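Local coordinates for protein GH3 beta-N-acetylglucosaminidase (Paenibacillaceae, PDB 6K5J) that hydrolyses terminal beta-linked N-acetylglucosamine, probably from chito-oligosaccharides, as a glycoside hydrolase family 3 enzyme, at residues His300-Glu303 / Arg304-Ala307; Lys361-Leu364 / Val365-Ile368; Pro462-Ala465 / Ala466-Ala470. All blocks are in the same frame, centred on the assembly; numbering follows the deposited sequence.

Contact 1: residues His300-Glu303 / Arg304-Ala307; sequences HRYE and RQKA
The Tyr302 ring runs alongside the Lys306 chain on the first turn of helix 302-317, in the TIM-barrel-type N-terminal domain of family 3. This helix follows strand 296-298, and Arg301 takes the N-cap position. With chi1 at 178°, the Tyr302 ring swings opposite its own backbone N and is laid along the lysine. Its OH lies 3.6 Å from Lys306 CD, and CE is close behind. The lysine chain bends at chi2 and chi4 past the hydroxyl, and NZ goes on to a salt bridge with Asp41.

Gln305 comes to Tyr302 from a different direction. The two side chains cross at about a right angle, with ring and amide planes 77° apart. The amide OE1 rests 3.3 Å from Tyr302 CA and 3.9 Å from Tyr302 CD1. On the other branch, NE2 is hydrogen-bonded to the backbone oxygens of Gly24 and Val298, which fixes the rotation of the buried amide and ties the helix start to strand 296-298 and to the residue just after strand 21-23.

Arg301 and Arg304 meet through their aliphatic parts. Arg301 CB is 3.8 Å from Arg304 CD, and Arg301 CD sits over one face of the Arg304 guanidinium. The two guanidinium planes are 56° apart. Glu271 joins the loop to the helix: one carboxylate oxygen forms a salt bridge with Arg304 NH1, and the other accepts from the backbone N of His300 and of Arg301.

The backbone closes the turn. Gln305 N donates to Arg301 O at 3.0 Å, and Lys306 N donates to Tyr302 O at 2.9 Å.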
loop_
_atom_site.group_PDB
_atom_site.type_symbol
_atom_site.label_atom_id
_atom_site.label_comp_id
_atom_site.label_asym_id
_atom_site.label_seq_id
_atom_site.Cartn_x
_atom_site.Cartn_y
_atom_site.Cartn_z
ATOM N N HIS A 300 15.379 -6.505 2.297
ATOM C CA HIS A 300 15.385 -7.931 1.964
ATOM C C HIS A 300 16.729 -8.642 2.116
ATOM O O HIS A 300 16.819 -9.665 2.809
ATOM C CB HIS A 300 14.855 -8.093 0.531
ATOM C CG HIS A 300 13.445 -7.611 0.356
ATOM N ND1 HIS A 300 12.386 -8.153 1.052
ATOM C CD2 HIS A 300 12.928 -6.610 -0.397
ATOM C CE1 HIS A 300 11.272 -7.521 0.718
ATOM N NE2 HIS A 300 11.577 -6.578 -0.157
ATOM N N ARG A 301 17.771 -8.140 1.467
ATOM C CA ARG A 301 19.025 -8.875 1.345
ATOM C C ARG A 301 19.997 -8.453 2.439
ATOM O O ARG A 301 20.411 -7.290 2.492
ATOM C CB ARG A 301 19.647 -8.651 -0.033
ATOM C CG ARG A 301 18.651 -8.786 -1.177
ATOM C CD ARG A 301 19.315 -9.296 -2.432
ATOM N NE ARG A 301 19.927 -10.597 -2.183
ATOM C CZ ARG A 301 20.713 -11.230 -3.045
ATOM N NH1 ARG A 301 20.984 -10.680 -4.223
ATOM N NH2 ARG A 301 21.226 -12.411 -2.726
ATOM N N TYR A 302 20.383 -9.414 3.288
ATOM C CA TYR A 302 21.309 -9.124 4.381
ATOM C C TYR A 302 22.598 -8.466 3.888
ATOM O O TYR A 302 23.139 -7.565 4.548
ATOM C CB TYR A 302 21.626 -10.408 5.141
ATOM C CG TYR A 302 22.619 -10.212 6.252
ATOM C CD1 TYR A 302 22.211 -9.780 7.508
ATOM C CD2 TYR A 302 23.974 -10.452 6.046
ATOM C CE1 TYR A 302 23.122 -9.587 8.530
ATOM C CE2 TYR A 302 24.893 -10.264 7.062
ATOM C CZ TYR A 302 24.463 -9.835 8.303
ATOM O OH TYR A 302 25.377 -9.644 9.312
ATOM N N GLU A 303 23.126 -8.926 2.748
ATOM C CA GLU A 303 24.361 -8.355 2.213
ATOM C C GLU A 303 24.212 -6.864 1.950
ATOM O O GLU A 303 25.133 -6.082 2.213
ATOM C CB GLU A 303 24.766 -9.072 0.924
ATOM C CG GLU A 303 25.116 -10.539 1.098
ATOM C CD GLU A 303 23.891 -11.445 1.132
ATOM O OE1 GLU A 303 22.752 -10.928 0.984
ATOM O OE2 GLU A 303 24.075 -12.673 1.299
ATOM N N ARG A 304 23.058 -6.454 1.416
ATOM C CA ARG A 304 22.830 -5.043 1.144
ATOM C C ARG A 304 22.572 -4.263 2.427
ATOM O O ARG A 304 22.938 -3.081 2.515
ATOM C CB ARG A 304 21.665 -4.892 0.170
ATOM C CG ARG A 304 22.007 -5.314 -1.263
ATOM C CD ARG A 304 20.751 -5.629 -2.052
ATOM N NE ARG A 304 21.023 -5.730 -3.484
ATOM C CZ ARG A 304 20.095 -5.617 -4.432
ATOM N NH1 ARG A 304 18.823 -5.418 -4.105
ATOM N NH2 ARG A 304 20.439 -5.715 -5.711
ATOM N N GLN A 305 21.958 -4.902 3.430
ATOM C CA GLN A 305 21.775 -4.248 4.723
ATOM C C GLN A 305 23.125 -3.959 5.371
ATOM O O GLN A 305 23.369 -2.851 5.858
ATOM C CB GLN A 305 20.903 -5.117 5.637
ATOM C CG GLN A 305 19.484 -5.308 5.117
ATOM C CD GLN A 305 18.801 -6.542 5.673
ATOM O OE1 GLN A 305 19.404 -7.321 6.409
ATOM N NE2 GLN A 305 17.531 -6.734 5.302
ATOM N N LYS A 306 24.022 -4.950 5.375
ATOM C CA LYS A 306 25.366 -4.742 5.919
ATOM C C LYS A 306 26.156 -3.730 5.094
ATOM O O LYS A 306 26.959 -2.970 5.648
ATOM C CB LYS A 306 26.119 -6.078 5.988
ATOM C CG LYS A 306 27.241 -6.121 7.035
ATOM C CD LYS A 306 26.689 -6.408 8.428
ATOM C CE LYS A 306 27.798 -6.717 9.439
ATOM N NZ LYS A 306 28.354 -5.500 10.104
ATOM N N ALA A 307 25.946 -3.701 3.776
ATOM C CA ALA A 307 26.647 -2.718 2.955
ATOM C C ALA A 307 26.243 -1.298 3.335
ATOM O O ALA A 307 27.098 -0.409 3.431
ATOM C CB ALA A 307 26.384 -2.975 1.471
#

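Contact 2: residues Lys361-Leu364 / Val365-Ile368; sequences KTEL and VERI
Two successive turns of helix 359-372 meet here, joined by the regular i to i+4 bonds of an alpha-helix; Glu366 N to Thr362 O, at 2.9 Å, is one of them. Glu363 and Arg367 form an i to i+4 ion pair on the helix surface, both chains leaning out in one direction. Their salt bridge is long, with Glu363 OE1 3.7 Å from Arg367 NH2. Water 1 bridges the same two atoms, at the guanidinium edge and in plane. Its distances to Glu363 OE1 and Arg367 NH2 are both unusually short, 2.5 Å, so its exact position is doubtful. The carboxylate and guanidinium planes are 71° apart. Glu363 O lies over one face of the guanidinium, 3.4 Å above its plane.

Leu364 and Ile368 make the apolar pair, with Leu364 CD2 3.8 Å from Ile368 CD1. Thr362 turns its methyl, CG2, to Glu366 OE2 at 3.6 Å, while its hydroxyl is hydrogen-bonded to Thr358 O.

The apolar side of the helix packs on helix 111-127: Ile120 touches Val365, and Leu113 touches Ile368. Pro100 touches both buried residues as well, and Lys361 reaches Glu124 of helix 111-127 in a salt bridge.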
loop_
_atom_site.group_PDB
_atom_site.type_symbol
_atom_site.label_atom_id
_atom_site.label_comp_id
_atom_site.label_asym_id
_atom_site.label_seq_id
_atom_site.Cartn_x
_atom_site.Cartn_y
_atom_site.Cartn_z
ATOM N N LYS A 361 -16.251 -5.064 13.732
ATOM C CA LYS A 361 -15.309 -4.490 12.776
ATOM C C LYS A 361 -15.611 -4.956 11.356
ATOM O O LYS A 361 -15.514 -4.173 10.400
ATOM C CB LYS A 361 -13.871 -4.845 13.181
ATOM C CG LYS A 361 -13.367 -4.068 14.389
ATOM C CD LYS A 361 -11.902 -4.396 14.722
ATOM C CE LYS A 361 -11.766 -5.797 15.302
ATOM N NZ LYS A 361 -10.356 -6.100 15.726
ATOM N N THR A 362 -15.980 -6.224 11.191
ATOM C CA THR A 362 -16.325 -6.716 9.864
ATOM C C THR A 362 -17.546 -5.989 9.315
ATOM O O THR A 362 -17.567 -5.584 8.149
ATOM C CB THR A 362 -16.578 -8.225 9.914
ATOM O OG1 THR A 362 -15.380 -8.903 10.319
ATOM C CG2 THR A 362 -17.042 -8.754 8.535
ATOM N N GLU A 363 -18.573 -5.804 10.146
ATOM C CA GLU A 363 -19.767 -5.119 9.658
ATOM C C GLU A 363 -19.496 -3.650 9.381
ATOM O O GLU A 363 -20.070 -3.080 8.449
ATOM C CB GLU A 363 -20.911 -5.299 10.654
ATOM C CG GLU A 363 -21.425 -6.728 10.644
ATOM C CD GLU A 363 -22.254 -7.068 11.861
ATOM O OE1 GLU A 363 -22.521 -6.159 12.677
ATOM O OE2 GLU A 363 -22.653 -8.244 11.981
ATOM N N LEU A 364 -18.603 -3.032 10.152
ATOM C CA LEU A 364 -18.216 -1.654 9.879
ATOM C C LEU A 364 -17.584 -1.516 8.491
ATOM O O LEU A 364 -17.930 -0.602 7.730
ATOM C CB LEU A 364 -17.248 -1.167 10.958
ATOM C CG LEU A 364 -16.920 0.326 10.989
ATOM C CD1 LEU A 364 -16.535 0.735 12.402
ATOM C CD2 LEU A 364 -15.805 0.700 10.013
ATOM N N VAL A 365 -16.623 -2.388 8.156
ATOM C CA VAL A 365 -15.956 -2.250 6.860
ATOM C C VAL A 365 -16.895 -2.662 5.729
ATOM O O VAL A 365 -16.794 -2.137 4.614
ATOM C CB VAL A 365 -14.621 -3.034 6.806
ATOM C CG1 VAL A 365 -13.638 -2.533 7.871
ATOM C CG2 VAL A 365 -14.834 -4.512 6.922
ATOM N N GLU A 366 -17.820 -3.590 5.991
ATOM C CA GLU A 366 -18.857 -3.895 5.006
ATOM C C GLU A 366 -19.675 -2.652 4.664
ATOM O O GLU A 366 -19.971 -2.387 3.492
ATOM C CB GLU A 366 -19.761 -5.014 5.531
ATOM C CG GLU A 366 -19.104 -6.393 5.409
ATOM C CD GLU A 366 -19.906 -7.505 6.045
ATOM O OE1 GLU A 366 -20.937 -7.213 6.702
ATOM O OE2 GLU A 366 -19.494 -8.678 5.885
ATOM N N ARG A 367 -20.017 -1.857 5.672
ATOM C CA ARG A 367 -20.790 -0.652 5.406
ATOM C C ARG A 367 -19.977 0.378 4.631
ATOM O O ARG A 367 -20.541 1.128 3.827
ATOM C CB ARG A 367 -21.324 -0.090 6.718
ATOM C CG ARG A 367 -22.385 -1.008 7.317
ATOM C CD ARG A 367 -23.030 -0.432 8.585
ATOM N NE ARG A 367 -23.628 -1.527 9.330
ATOM C CZ ARG A 367 -23.127 -2.027 10.451
ATOM N NH1 ARG A 367 -22.027 -1.504 10.977
ATOM N NH2 ARG A 367 -23.727 -3.048 11.040
ATOM N N ILE A 368 -18.656 0.410 4.829
ATOM C CA ILE A 368 -17.795 1.278 4.024
ATOM C C ILE A 368 -17.864 0.887 2.551
ATOM O O ILE A 368 -18.056 1.735 1.672
ATOM C CB ILE A 368 -16.345 1.230 4.544
ATOM C CG1 ILE A 368 -16.252 1.795 5.967
ATOM C CG2 ILE A 368 -15.410 1.970 3.612
ATOM C CD1 ILE A 368 -14.849 1.768 6.507
HETATM O O HOH W 1 -22.575 -3.754 13.177
#

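Contact 3: residues Pro462-Ala465 / Ala466-Ala470; sequences PDQA and ALIEA
Four consecutive i to i+4 hydrogen bonds run from Ala466 N to Pro462 O through to Glu469 N to Ala465 O, forming the first turns of helix 462-472. The outer two are 2.9 Å each, Ala466 N to Pro462 O and Glu469 N to Ala465 O, the latter with an N-H...O angle of 169°. Leu467 N to Asp463 O is longer, at 3.2 Å.

Contacts between side chains are slight, since most of the touching is side-chain carbon on backbone oxygen. Ile468 has CG1 anti to its carbonyl carbon (chi1 -65°), which lays the CG1-CD1 arm back over the preceding turn. CG1 is then 3.4 Å from Gln464 O, and CD1 comes loosely to Gln464 OE1 at 4.3 Å. Ala466 CB sits 3.3 Å from Pro462 O. The Gln464 chain is extended and its buried amide is satisfied at both ends: OE1 accepts from Tyr456 N and NE2 donates to Val431 O. Glu469 bends at chi2, and its OE1 is hydrogen-bonded to Thr495 OG1.

The helix is the crossover of a beta-alpha-beta unit between the parallel strands 450-455 and 478-483. Ile468 packs on Val453 and Ser455 of the first strand, and Leu467 touches Val438 and Ile441 of helix 435-447.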
loop_
_atom_site.group_PDB
_atom_site.type_symbol
_atom_site.label_atom_id
_atom_site.label_comp_id
_atom_site.label_asym_id
_atom_site.label_seq_id
_atom_site.Cartn_x
_atom_site.Cartn_y
_atom_site.Cartn_z
ATOM N N PRO A 462 -3.599 -7.314 -22.041
ATOM C CA PRO A 462 -4.318 -7.360 -23.330
ATOM C C PRO A 462 -5.185 -8.595 -23.540
ATOM O O PRO A 462 -6.272 -8.475 -24.120
ATOM C CB PRO A 462 -3.175 -7.295 -24.353
ATOM C CG PRO A 462 -2.091 -6.531 -23.636
ATOM C CD PRO A 462 -2.164 -7.026 -22.216
ATOM N N ASP A 463 -4.740 -9.780 -23.111
ATOM C CA ASP A 463 -5.552 -10.979 -23.323
ATOM C C ASP A 463 -6.810 -10.963 -22.465
ATOM O O ASP A 463 -7.848 -11.508 -22.870
ATOM C CB ASP A 463 -4.738 -12.242 -23.034
ATOM C CG ASP A 463 -3.560 -12.409 -23.976
ATOM O OD1 ASP A 463 -3.627 -11.895 -25.110
ATOM O OD2 ASP A 463 -2.570 -13.050 -23.572
ATOM N N GLN A 464 -6.729 -10.366 -21.272
ATOM C CA GLN A 464 -7.921 -10.178 -20.455
ATOM C C GLN A 464 -8.890 -9.213 -21.126
ATOM O O GLN A 464 -10.093 -9.484 -21.210
ATOM C CB GLN A 464 -7.534 -9.668 -19.065
ATOM C CG GLN A 464 -8.689 -9.641 -18.083
ATOM C CD GLN A 464 -8.351 -8.923 -16.780
ATOM O OE1 GLN A 464 -9.212 -8.291 -16.187
ATOM N NE2 GLN A 464 -7.094 -9.013 -16.341
ATOM N N ALA A 465 -8.384 -8.073 -21.609
ATOM C CA ALA A 465 -9.266 -7.090 -22.227
ATOM C C ALA A 465 -9.895 -7.638 -23.501
ATOM O O ALA A 465 -11.064 -7.361 -23.797
ATOM C CB ALA A 465 -8.503 -5.794 -22.517
ATOM N N ALA A 466 -9.136 -8.427 -24.262
ATOM C CA ALA A 466 -9.659 -8.984 -25.505
ATOM C C ALA A 466 -10.782 -9.978 -25.237
ATOM O O ALA A 466 -11.784 -9.994 -25.961
ATOM C CB ALA A 466 -8.529 -9.639 -26.302
ATOM N N LEU A 467 -10.636 -10.814 -24.202
ATOM C CA LEU A 467 -11.719 -11.709 -23.813
ATOM C C LEU A 467 -12.976 -10.922 -23.471
ATOM O O LEU A 467 -14.077 -11.257 -23.924
ATOM C CB LEU A 467 -11.293 -12.578 -22.629
ATOM C CG LEU A 467 -12.396 -13.396 -21.948
ATOM C CD1 LEU A 467 -13.082 -14.303 -22.953
ATOM C CD2 LEU A 467 -11.829 -14.216 -20.794
ATOM N N ILE A 468 -12.828 -9.859 -22.674
ATOM C CA ILE A 468 -13.985 -9.060 -22.282
ATOM C C ILE A 468 -14.642 -8.431 -23.505
ATOM O O ILE A 468 -15.870 -8.463 -23.661
ATOM C CB ILE A 468 -13.578 -7.986 -21.257
ATOM C CG1 ILE A 468 -13.122 -8.637 -19.956
ATOM C CG2 ILE A 468 -14.742 -7.049 -21.025
ATOM C CD1 ILE A 468 -12.422 -7.661 -18.993
ATOM N N GLU A 469 -13.836 -7.819 -24.377
ATOM C CA GLU A 469 -14.382 -7.213 -25.587
ATOM C C GLU A 469 -15.061 -8.248 -26.479
ATOM O O GLU A 469 -16.063 -7.941 -27.134
ATOM C CB GLU A 469 -13.275 -6.479 -26.354
ATOM C CG GLU A 469 -12.964 -5.078 -25.807
ATOM C CD GLU A 469 -14.029 -4.053 -26.155
ATOM O OE1 GLU A 469 -14.141 -3.690 -27.350
ATOM O OE2 GLU A 469 -14.762 -3.605 -25.244
ATOM N N ALA A 470 -14.547 -9.479 -26.498
ATOM C CA ALA A 470 -15.188 -10.542 -27.270
ATOM C C ALA A 470 -16.563 -10.872 -26.704
ATOM O O ALA A 470 -17.551 -10.977 -27.447
ATOM C CB ALA A 470 -14.297 -11.786 -27.288
#

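The three contacts are separate helix turns and do not touch one another. Contact 1 is in the family 3 N-terminal domain, and contact 3 belongs to a helix beside the six-stranded mixed sheet. The helix of contact 2 comes between them in the chain and runs into strand 374-377, an outermost strand of that sheet. Centres of contacts 1 and 2 are 40 Å apart, on opposite sides of the chain's centre. Those of contacts 1 and 3 are 42 Å apart, and those of contacts 2 and 3 are 33 Å. Contact 1 lies near bound N-acetylglucosamine, about 6 Å from the His300 side chain; about 5 Å from the same side chain is a glycerol, probably from the crystallisation liquor.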